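Local structure of oxidoreductase (Listeria innocua, 3E18) at residues Pro97-Ser102 with Gln330-Ile335; Phe147-Arg152 with Pro237-Lys242; Val196-Ser201 with Phe212-Thr217; Val208-Val213 with Val228-Phe233. The protein binds NAD through a Rossmann-fold domain and is probably a dehydrogenase of the GFO/IDH/MocA family, its substrate not being known. One frame throughout, in Å; residues are numbered along the deposited sequence.

Interaction 1: Pro97-Ser102 with Gln330-Ile335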
# COMPACT_ATOMS: atom_id res chain seq x y z
N PRO A 97 -3.34 -18.00 -17.31
CA PRO A 97 -1.89 -18.17 -17.12
C PRO A 97 -1.57 -19.39 -17.98
O PRO A 97 -2.40 -20.30 -18.07
CB PRO A 97 -1.77 -18.48 -15.62
CG PRO A 97 -3.07 -19.03 -15.21
CD PRO A 97 -4.10 -18.36 -16.10
N VAL A 98 -0.44 -19.39 -18.67
CA VAL A 98 -0.24 -20.44 -19.65
C VAL A 98 -0.14 -21.79 -18.99
O VAL A 98 -0.74 -22.75 -19.47
CB VAL A 98 0.93 -20.21 -20.61
CG1 VAL A 98 0.57 -19.10 -21.56
CG2 VAL A 98 2.23 -19.92 -19.86
N THR A 99 0.58 -21.86 -17.87
CA THR A 99 0.70 -23.07 -17.09
C THR A 99 0.66 -22.72 -15.61
O THR A 99 0.76 -21.54 -15.23
CB THR A 99 2.01 -23.80 -17.36
OG1 THR A 99 3.11 -22.90 -17.16
CG2 THR A 99 2.05 -24.37 -18.77
N MET A 100 0.51 -23.74 -14.78
CA MET A 100 0.43 -23.53 -13.34
C MET A 100 1.80 -23.54 -12.66
O MET A 100 1.92 -23.15 -11.49
CB MET A 100 -0.55 -24.52 -12.71
CG MET A 100 -2.01 -24.19 -13.09
SD MET A 100 -3.19 -25.49 -12.76
CE MET A 100 -2.18 -26.97 -12.89
N THR A 101 2.85 -23.96 -13.37
CA THR A 101 4.21 -23.84 -12.84
C THR A 101 5.14 -23.29 -13.90
O THR A 101 4.88 -23.42 -15.10
CB THR A 101 4.81 -25.17 -12.32
OG1 THR A 101 5.17 -26.01 -13.43
CG2 THR A 101 3.85 -25.92 -11.40
N SER A 102 6.25 -22.71 -13.48
CA SER A 102 7.20 -22.17 -14.42
C SER A 102 7.90 -23.31 -15.18
O SER A 102 8.19 -23.18 -16.37
CB SER A 102 8.21 -21.26 -13.73
OG SER A 102 9.02 -21.99 -12.83
N GLN A 330 9.26 -15.54 -16.65
CA GLN A 330 9.61 -14.70 -15.50
C GLN A 330 8.39 -14.30 -14.69
O GLN A 330 8.45 -14.23 -13.46
CB GLN A 330 10.40 -13.47 -15.92
CG GLN A 330 11.76 -13.78 -16.55
CD GLN A 330 12.75 -14.46 -15.60
OE1 GLN A 330 12.72 -14.26 -14.39
NE2 GLN A 330 13.63 -15.27 -16.17
N VAL A 331 7.28 -14.06 -15.37
CA VAL A 331 6.00 -13.84 -14.68
C VAL A 331 5.61 -15.06 -13.85
O VAL A 331 5.27 -14.93 -12.69
CB VAL A 331 4.89 -13.44 -15.65
CG1 VAL A 331 3.53 -13.35 -14.93
CG2 VAL A 331 5.23 -12.10 -16.30
N LEU A 332 5.71 -16.26 -14.44
CA LEU A 332 5.31 -17.47 -13.71
C LEU A 332 6.20 -17.74 -12.50
O LEU A 332 5.72 -18.17 -11.47
CB LEU A 332 5.26 -18.71 -14.64
CG LEU A 332 4.21 -18.75 -15.76
CD1 LEU A 332 4.49 -19.95 -16.65
CD2 LEU A 332 2.79 -18.81 -15.25
N LYS A 333 7.49 -17.43 -12.63
CA LYS A 333 8.42 -17.48 -11.52
C LYS A 333 8.05 -16.45 -10.44
O LYS A 333 8.22 -16.72 -9.24
CB LYS A 333 9.84 -17.20 -12.00
CG LYS A 333 10.59 -18.40 -12.55
CD LYS A 333 12.03 -18.02 -12.88
CE LYS A 333 12.97 -18.11 -11.67
NZ LYS A 333 13.18 -19.52 -11.19
N LEU A 334 7.53 -15.30 -10.85
CA LEU A 334 7.08 -14.27 -9.91
C LEU A 334 5.83 -14.72 -9.16
O LEU A 334 5.73 -14.51 -7.95
CB LEU A 334 6.85 -12.92 -10.62
CG LEU A 334 6.38 -11.69 -9.82
CD1 LEU A 334 7.24 -11.47 -8.61
CD2 LEU A 334 6.41 -10.43 -10.68
N ILE A 335 4.90 -15.34 -9.86
CA ILE A 335 3.72 -15.93 -9.23
C ILE A 335 4.09 -17.01 -8.19
O ILE A 335 3.50 -17.08 -7.10
CB ILE A 335 2.76 -16.47 -10.30
CG1 ILE A 335 2.07 -15.31 -11.01
CG2 ILE A 335 1.71 -17.39 -9.68
CD1 ILE A 335 1.32 -15.70 -12.31
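L332 of helix 325-344 presses its side chain into the loop 97-102 of the NAD-binding Rossmann fold, the connection between strand 91-95 and helix 102-115. Of the surface buried here, L332 contributes about 106 Å², S102 58 Å² and K333 23 Å². CG of L332 lies anti to its carbonyl carbon (chi1 -66°), and its two methyls diverge from there. CD1 meets CG2 of V98 at 3.9 Å, the V98 and L332 side chains crossing at about a right angle; CD2 lies 3.4 Å from the backbone O of T99, a buried oxygen with no hydrogen-bond partner in the model. S102 backs against the helix through carbon: its CB is 4.0 Å from CB of L332 and 3.9 Å from CG of K333, while its OG bonds to E336 one turn further on. T101 caps the start of helix 102-115 through D104 N, and P97, after a cis peptide bond, touches the NAD. The contact thus packs a helix from far along the chain against a cofactor-lining loop. No hydrogen bond crosses it. Within the loop, T99 OG1 donates to T101 O at 2.8 Å, and that same OG1 lies 3.3 Å from CD1 of L332.

Interaction 2: Phe147-Arg152 with Pro237-Lys242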
# COMPACT_ATOMS: atom_id res chain seq x y z
N PHE A 147 9.58 5.75 -10.24
CA PHE A 147 10.30 4.83 -9.34
C PHE A 147 9.38 3.98 -8.48
O PHE A 147 9.82 3.07 -7.79
CB PHE A 147 11.35 5.58 -8.48
CG PHE A 147 10.78 6.61 -7.51
CD1 PHE A 147 10.23 6.23 -6.29
CD2 PHE A 147 10.82 7.97 -7.82
CE1 PHE A 147 9.70 7.18 -5.41
CE2 PHE A 147 10.32 8.92 -6.94
CZ PHE A 147 9.74 8.53 -5.74
N HIS A 148 8.07 4.25 -8.52
CA HIS A 148 7.16 3.50 -7.70
C HIS A 148 5.81 3.44 -8.40
O HIS A 148 5.30 4.47 -8.81
CB HIS A 148 7.02 4.12 -6.30
CG HIS A 148 6.03 3.40 -5.43
ND1 HIS A 148 6.29 2.18 -4.85
CD2 HIS A 148 4.76 3.71 -5.09
CE1 HIS A 148 5.23 1.78 -4.18
NE2 HIS A 148 4.29 2.69 -4.31
N LEU A 149 5.26 2.24 -8.57
CA LEU A 149 3.97 2.06 -9.29
C LEU A 149 2.98 1.27 -8.48
O LEU A 149 3.32 0.24 -7.92
CB LEU A 149 4.18 1.32 -10.63
CG LEU A 149 5.09 1.95 -11.69
CD1 LEU A 149 6.58 1.62 -11.48
CD2 LEU A 149 4.63 1.47 -13.06
N GLU A 150 1.72 1.69 -8.45
CA GLU A 150 0.76 0.91 -7.72
C GLU A 150 -0.36 0.61 -8.70
O GLU A 150 -0.91 1.53 -9.28
CB GLU A 150 0.24 1.64 -6.47
CG GLU A 150 1.33 1.91 -5.44
CD GLU A 150 0.88 2.68 -4.22
OE1 GLU A 150 -0.34 2.87 -3.98
OE2 GLU A 150 1.80 3.09 -3.48
N SER A 151 -0.63 -0.67 -8.90
CA SER A 151 -1.57 -1.14 -9.91
C SER A 151 -2.61 -1.99 -9.19
O SER A 151 -2.27 -2.99 -8.56
CB SER A 151 -0.80 -1.95 -10.96
OG SER A 151 -1.65 -2.54 -11.92
N ARG A 152 -3.88 -1.59 -9.26
CA ARG A 152 -4.92 -2.21 -8.44
C ARG A 152 -6.14 -2.52 -9.28
O ARG A 152 -6.60 -1.69 -10.04
CB ARG A 152 -5.38 -1.25 -7.32
CG ARG A 152 -4.37 -1.00 -6.20
CD ARG A 152 -4.94 -0.04 -5.15
NE ARG A 152 -4.02 0.15 -4.01
CZ ARG A 152 -3.08 1.10 -3.94
NH1 ARG A 152 -2.29 1.17 -2.87
NH2 ARG A 152 -2.90 1.96 -4.93
N PRO A 237 -7.82 3.75 -6.74
CA PRO A 237 -7.50 3.94 -8.17
C PRO A 237 -6.85 2.75 -8.88
O PRO A 237 -6.10 1.97 -8.26
CB PRO A 237 -6.50 5.12 -8.17
CG PRO A 237 -6.08 5.28 -6.78
CD PRO A 237 -7.21 4.82 -5.92
N ARG A 238 -7.12 2.65 -10.18
CA ARG A 238 -6.50 1.65 -11.04
C ARG A 238 -4.98 1.82 -11.03
O ARG A 238 -4.26 0.84 -10.89
CB ARG A 238 -7.09 1.74 -12.46
CG ARG A 238 -6.47 0.82 -13.50
CD ARG A 238 -6.74 -0.66 -13.29
NE ARG A 238 -5.93 -1.45 -14.20
CZ ARG A 238 -4.68 -1.84 -13.98
NH1 ARG A 238 -4.06 -1.56 -12.83
NH2 ARG A 238 -4.05 -2.54 -14.90
N TRP A 239 -4.50 3.06 -11.16
CA TRP A 239 -3.03 3.33 -11.18
C TRP A 239 -2.70 4.49 -10.25
O TRP A 239 -3.45 5.46 -10.18
CB TRP A 239 -2.60 3.69 -12.60
CG TRP A 239 -2.57 2.51 -13.57
CD1 TRP A 239 -3.53 2.17 -14.48
CD2 TRP A 239 -1.53 1.56 -13.70
NE1 TRP A 239 -3.15 1.05 -15.18
CE2 TRP A 239 -1.91 0.65 -14.72
CE3 TRP A 239 -0.29 1.38 -13.07
CZ2 TRP A 239 -1.11 -0.42 -15.12
CZ3 TRP A 239 0.51 0.31 -13.45
CH2 TRP A 239 0.10 -0.58 -14.46
N TYR A 240 -1.59 4.39 -9.53
CA TYR A 240 -1.09 5.50 -8.75
C TYR A 240 0.41 5.38 -8.87
O TYR A 240 1.00 4.39 -8.45
CB TYR A 240 -1.54 5.42 -7.28
CG TYR A 240 -0.99 6.52 -6.38
CD1 TYR A 240 -1.56 7.80 -6.36
CD2 TYR A 240 0.12 6.29 -5.56
CE1 TYR A 240 -1.05 8.82 -5.53
CE2 TYR A 240 0.63 7.28 -4.72
CZ TYR A 240 0.05 8.55 -4.72
OH TYR A 240 0.56 9.52 -3.88
N VAL A 241 1.03 6.37 -9.50
CA VAL A 241 2.45 6.25 -9.86
C VAL A 241 3.25 7.45 -9.39
O VAL A 241 2.76 8.56 -9.41
CB VAL A 241 2.64 6.00 -11.40
CG1 VAL A 241 2.10 4.61 -11.81
CG2 VAL A 241 1.97 7.10 -12.24
N LYS A 242 4.50 7.23 -8.99
CA LYS A 242 5.30 8.29 -8.41
C LYS A 242 6.62 8.35 -9.13
O LYS A 242 7.22 7.32 -9.42
CB LYS A 242 5.58 8.00 -6.93
CG LYS A 242 4.36 8.06 -6.01
CD LYS A 242 4.75 7.79 -4.55
CE LYS A 242 5.41 9.02 -3.91
NZ LYS A 242 6.13 8.61 -2.68
O HOH W 1 -3.33 2.04 -7.83
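E150 and Y240 form a hydrogen-bonded pair of antiparallel strands, and their side chains lie side by side, pointing the same way. Followed outward, CB of E150 sits 3.5 Å from the backbone O of Y240, and CG stays beside the same oxygen. The chain is extended beyond CG (chi2 177°), and at its end CD and OE1 meet CD2 of the tyrosine ring, OE1 at 3.8 Å, with carboxylate and ring planes 49° apart. R152 grips OE1 end-on in a salt bridge: NH2 reaches its anti lone pair at 2.9 Å, whereas NH1 comes from above the carboxylate plane. OE2 uses its anti lone pair for NE2 of H148 at 2.7 Å, almost exactly in the imidazole plane, and ND1 of that ring bonds to T223. Two bonds from R152 and one from H148 thus fix the carboxylate, and would be expected to favour its charged form.

On the other face, CB of S151 lies over the six-membered ring of W239, 4.0 Å from its centroid, a CH-pi contact. Its OG accepts from R238 NH1 at 2.8 Å, near the guanidinium plane; D130 binds both R238 NE and W239 NE1. Y240 OH and K242 NZ bond to the second subunit, at I234 and T231. At the other end, F147 N and, weakly, H148 N both donate to K242 O, 3.0 Å from F147 N. F147 and H148 facing K242 make a classic beta bulge, here between neighbouring strands of the large mixed sheet of the GFO/IDH/MocA C-terminal domain.

Interaction 3: Val196-Ser201 with Phe212-Thr217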
# COMPACT_ATOMS: atom_id res chain seq x y z
N VAL A 196 10.13 -10.03 -3.15
CA VAL A 196 8.66 -10.06 -3.18
C VAL A 196 8.15 -10.41 -1.79
O VAL A 196 8.61 -11.39 -1.20
CB VAL A 196 8.13 -11.21 -4.10
CG1 VAL A 196 6.63 -11.07 -4.35
CG2 VAL A 196 8.88 -11.27 -5.40
N SER A 197 7.18 -9.65 -1.28
CA SER A 197 6.44 -10.07 -0.11
C SER A 197 4.99 -10.06 -0.59
O SER A 197 4.68 -9.35 -1.52
CB SER A 197 6.63 -9.09 1.04
OG SER A 197 6.10 -7.81 0.75
N ALA A 198 4.15 -10.86 0.02
CA ALA A 198 2.74 -10.96 -0.42
C ALA A 198 1.88 -11.46 0.68
O ALA A 198 2.35 -12.13 1.60
CB ALA A 198 2.61 -11.88 -1.66
N ASN A 199 0.60 -11.13 0.59
CA ASN A 199 -0.39 -11.68 1.49
C ASN A 199 -1.62 -11.92 0.65
O ASN A 199 -1.93 -11.15 -0.25
CB ASN A 199 -0.63 -10.75 2.71
CG ASN A 199 -2.12 -10.55 3.01
OD1 ASN A 199 -2.81 -11.43 3.57
ND2 ASN A 199 -2.62 -9.35 2.68
N LEU A 200 -2.28 -13.05 0.89
CA LEU A 200 -3.45 -13.44 0.12
C LEU A 200 -4.71 -13.20 0.94
O LEU A 200 -4.70 -13.28 2.16
CB LEU A 200 -3.38 -14.92 -0.27
CG LEU A 200 -2.16 -15.46 -1.02
CD1 LEU A 200 -2.26 -16.98 -1.20
CD2 LEU A 200 -1.98 -14.78 -2.35
N SER A 201 -5.82 -12.95 0.25
CA SER A 201 -7.09 -12.82 0.93
C SER A 201 -7.91 -14.09 0.80
O SER A 201 -8.07 -14.62 -0.29
CB SER A 201 -7.88 -11.64 0.36
OG SER A 201 -9.20 -11.64 0.87
N PHE A 212 -5.28 -10.47 -3.39
CA PHE A 212 -3.91 -10.45 -2.87
C PHE A 212 -3.34 -9.05 -2.89
O PHE A 212 -3.92 -8.15 -3.50
CB PHE A 212 -3.02 -11.39 -3.67
CG PHE A 212 -2.74 -10.94 -5.07
CD1 PHE A 212 -1.54 -10.30 -5.37
CD2 PHE A 212 -3.66 -11.15 -6.09
CE1 PHE A 212 -1.27 -9.86 -6.66
CE2 PHE A 212 -3.38 -10.72 -7.39
CZ PHE A 212 -2.19 -10.07 -7.66
N VAL A 213 -2.18 -8.90 -2.25
CA VAL A 213 -1.39 -7.72 -2.44
C VAL A 213 0.05 -8.22 -2.42
O VAL A 213 0.35 -9.18 -1.73
CB VAL A 213 -1.66 -6.64 -1.33
CG1 VAL A 213 -1.68 -7.26 0.06
CG2 VAL A 213 -0.66 -5.49 -1.41
N THR A 214 0.89 -7.60 -3.22
CA THR A 214 2.30 -7.93 -3.23
C THR A 214 3.15 -6.66 -3.32
O THR A 214 2.75 -5.70 -3.96
CB THR A 214 2.64 -8.96 -4.34
OG1 THR A 214 4.05 -9.18 -4.39
CG2 THR A 214 2.15 -8.50 -5.70
N PHE A 215 4.32 -6.64 -2.69
CA PHE A 215 5.20 -5.50 -2.80
C PHE A 215 6.47 -6.04 -3.41
O PHE A 215 7.11 -6.94 -2.85
CB PHE A 215 5.47 -4.85 -1.42
CG PHE A 215 6.09 -3.46 -1.50
CD1 PHE A 215 5.27 -2.33 -1.50
CD2 PHE A 215 7.47 -3.28 -1.56
CE1 PHE A 215 5.82 -1.04 -1.57
CE2 PHE A 215 8.02 -2.00 -1.63
CZ PHE A 215 7.19 -0.87 -1.63
N ILE A 216 6.81 -5.50 -4.57
CA ILE A 216 7.91 -6.00 -5.37
C ILE A 216 9.01 -4.95 -5.42
O ILE A 216 8.74 -3.77 -5.60
CB ILE A 216 7.41 -6.34 -6.81
CG1 ILE A 216 6.39 -7.48 -6.75
CG2 ILE A 216 8.56 -6.73 -7.73
CD1 ILE A 216 5.46 -7.50 -7.93
N THR A 217 10.26 -5.38 -5.27
CA THR A 217 11.38 -4.48 -5.46
C THR A 217 12.26 -5.03 -6.60
O THR A 217 12.50 -6.25 -6.66
CB THR A 217 12.22 -4.34 -4.17
OG1 THR A 217 11.36 -4.06 -3.06
CG2 THR A 217 13.22 -3.20 -4.30
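V196 opens the pairing by placing CG1, anti to its backbone N (chi1 -169°), 3.2 Å from OG1 of T214; CG1 also packs on CG1 of I216, its non-hydrogen-bonded partner. S197 follows, in a hydrogen-bonded pair with F215. S197 N donates to F215 O, and S197 O accepts twice: from F215 N at 3.0 Å and from T214 OG1 at 2.9 Å. These donors reach it from opposite faces of the carbonyl plane. T214 OG1 is anti to its own backbone N (chi1 175°), which directs the hydroxyl across to the neighbouring strand. S197 OG, on the other face of the sheet, rests 3.7 Å from CB of F215.

At A198 the pair with T214 is non-hydrogen-bonded; its CB lies 4.0 Å from CB of T214. N199 makes the next hydrogen-bonded pair through its backbone: N199 N to V213 O and V213 N to N199 O, both 3.0 Å. At L200 the methyl CD2 lies 3.8 Å from CB of F212, whose ring leads away from this strand. S201 turns its OG to D210.

V196, A198 and L200 lie on the face covered by helix 325-344, where L334, I338 and A342 meet them. S197 and F215, on the opposite face, pack against S197 and N199 of the second subunit respectively. The two strands run antiparallel (175°) and follow each other in the chain, which makes them a beta hairpin, strands 193-201 and 211-218 of the C-terminal domain's sheet, between a helical layer and the dimer contact.

Interaction 4: Val208-Val213 with Val228-Phe233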
# COMPACT_ATOMS: atom_id res chain seq x y z
N VAL A 208 -9.19 -21.22 -2.63
CA VAL A 208 -8.29 -20.32 -3.38
C VAL A 208 -8.46 -18.87 -2.93
O VAL A 208 -9.48 -18.49 -2.36
CB VAL A 208 -8.54 -20.39 -4.91
CG1 VAL A 208 -8.29 -21.80 -5.43
CG2 VAL A 208 -9.97 -19.93 -5.26
N ASP A 209 -7.43 -18.07 -3.21
CA ASP A 209 -7.41 -16.65 -2.86
C ASP A 209 -8.44 -15.83 -3.62
O ASP A 209 -8.63 -16.03 -4.82
CB ASP A 209 -6.01 -16.08 -3.10
CG ASP A 209 -5.62 -16.08 -4.58
OD1 ASP A 209 -5.23 -17.14 -5.11
OD2 ASP A 209 -5.69 -15.00 -5.20
N ASP A 210 -9.11 -14.92 -2.92
CA ASP A 210 -10.10 -14.05 -3.57
C ASP A 210 -9.48 -12.67 -3.80
O ASP A 210 -10.13 -11.72 -4.26
CB ASP A 210 -11.40 -13.98 -2.76
CG ASP A 210 -11.19 -13.51 -1.32
OD1 ASP A 210 -10.76 -12.35 -1.13
OD2 ASP A 210 -11.47 -14.28 -0.38
N GLY A 211 -8.20 -12.55 -3.46
CA GLY A 211 -7.50 -11.32 -3.68
C GLY A 211 -6.11 -11.46 -3.12
O GLY A 211 -5.80 -12.41 -2.42
N PHE A 212 -5.28 -10.47 -3.39
CA PHE A 212 -3.91 -10.45 -2.87
C PHE A 212 -3.34 -9.05 -2.89
O PHE A 212 -3.92 -8.15 -3.50
CB PHE A 212 -3.02 -11.39 -3.67
CG PHE A 212 -2.74 -10.94 -5.07
CD1 PHE A 212 -1.54 -10.30 -5.37
CD2 PHE A 212 -3.66 -11.15 -6.09
CE1 PHE A 212 -1.27 -9.86 -6.66
CE2 PHE A 212 -3.38 -10.72 -7.39
CZ PHE A 212 -2.19 -10.07 -7.66
N VAL A 213 -2.18 -8.90 -2.25
CA VAL A 213 -1.39 -7.72 -2.44
C VAL A 213 0.05 -8.22 -2.42
O VAL A 213 0.35 -9.18 -1.73
CB VAL A 213 -1.66 -6.64 -1.33
CG1 VAL A 213 -1.68 -7.26 0.06
CG2 VAL A 213 -0.66 -5.49 -1.41
N VAL A 228 -5.14 -7.09 -6.17
CA VAL A 228 -6.44 -7.43 -6.72
C VAL A 228 -7.32 -7.65 -5.53
O VAL A 228 -6.90 -8.25 -4.55
CB VAL A 228 -6.41 -8.72 -7.60
CG1 VAL A 228 -7.84 -9.14 -8.04
CG2 VAL A 228 -5.57 -8.51 -8.84
N GLY A 229 -8.56 -7.17 -5.60
CA GLY A 229 -9.49 -7.46 -4.54
C GLY A 229 -10.85 -7.67 -5.17
O GLY A 229 -11.18 -7.01 -6.16
N THR A 230 -11.62 -8.59 -4.60
CA THR A 230 -12.97 -8.91 -5.09
C THR A 230 -14.00 -8.71 -3.99
O THR A 230 -15.16 -9.13 -4.12
CB THR A 230 -13.07 -10.36 -5.67
OG1 THR A 230 -12.62 -11.33 -4.70
CG2 THR A 230 -12.26 -10.49 -6.94
N THR A 231 -13.59 -8.02 -2.92
CA THR A 231 -14.44 -7.79 -1.74
C THR A 231 -14.43 -6.30 -1.37
O THR A 231 -14.61 -5.93 -0.20
CB THR A 231 -13.93 -8.61 -0.53
OG1 THR A 231 -12.52 -8.41 -0.37
CG2 THR A 231 -14.18 -10.08 -0.75
N ASN A 232 -14.20 -5.45 -2.37
CA ASN A 232 -14.00 -4.03 -2.15
C ASN A 232 -15.19 -3.26 -2.68
O ASN A 232 -15.31 -3.02 -3.88
CB ASN A 232 -12.75 -3.57 -2.89
CG ASN A 232 -11.54 -4.35 -2.49
OD1 ASN A 232 -11.52 -5.58 -2.56
ND2 ASN A 232 -10.49 -3.65 -2.08
N PHE A 233 -16.06 -2.84 -1.77
CA PHE A 233 -17.29 -2.12 -2.12
C PHE A 233 -17.00 -0.67 -2.50
O PHE A 233 -17.84 0.02 -3.07
CB PHE A 233 -18.30 -2.22 -0.98
CG PHE A 233 -18.79 -3.62 -0.74
CD1 PHE A 233 -19.87 -4.13 -1.48
CD2 PHE A 233 -18.21 -4.43 0.23
CE1 PHE A 233 -20.33 -5.42 -1.27
CE2 PHE A 233 -18.66 -5.72 0.45
CZ PHE A 233 -19.72 -6.23 -0.31
O HOH W 2 -10.60 -9.58 -2.09
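D210 O takes the hydroxyl of T230 at 2.6 Å, the shortest polar bond between the two segments; OG1 lies in the carbonyl plane, on a lone pair. T230 OG1 stands between its backbone N and carbonyl carbon (chi1 55°), with CB of D210 3.5 Å away. A water donates to D210 OD1 and accepts from T230 N, each at 2.9 Å, and also bonds to T231 OG1. Besides its bond to S201, the D210 carboxylate is held by L204 N on OD2.

Beyond this polar end, the backbones of F212 and V228 exchange two hydrogen bonds, F212 N to V228 O being 3.0 Å. The F212 ring brings its CE2 rim atom to CG2 of V228 at 3.4 Å, the side chains crossing obliquely, and V228 N stands 4.2 Å above one face, offset toward the rim. G211, which has no side chain, brings its CA to 3.2 Å from V228 O.

N232 ND2 bonds to Y240 OH of the second subunit, so the loop after strand 223-229 also meets the dimer partner. The contact joins the start of strand 211-218 to the end of strand 223-229, the open end of a beta hairpin, with V174, W177 and L181 of helix 173-188 packed against F212 and V228.

Interactions 2, 3 and 4 all belong to the mixed sheet of the C-terminal domain, whereas interaction 1 joins the Rossmann domain to helix 325-344 and encloses the others along the chain. Interactions 3 and 4 share F212 and V213 on strand 211-218. L334 on the helix of interaction 1 packs on V196 of interaction 3, and H148 of interaction 2 on F215. Interaction 1 is buried and mainly carbon packing, with no crossing hydrogen bond; interaction 2 is buried too, but rich in charge; interaction 3 is partly exposed and mostly backbone-bonded; interaction 4 is buried and water-bridged. Interactions 2 to 4 touch the second subunit; interaction 1 does not.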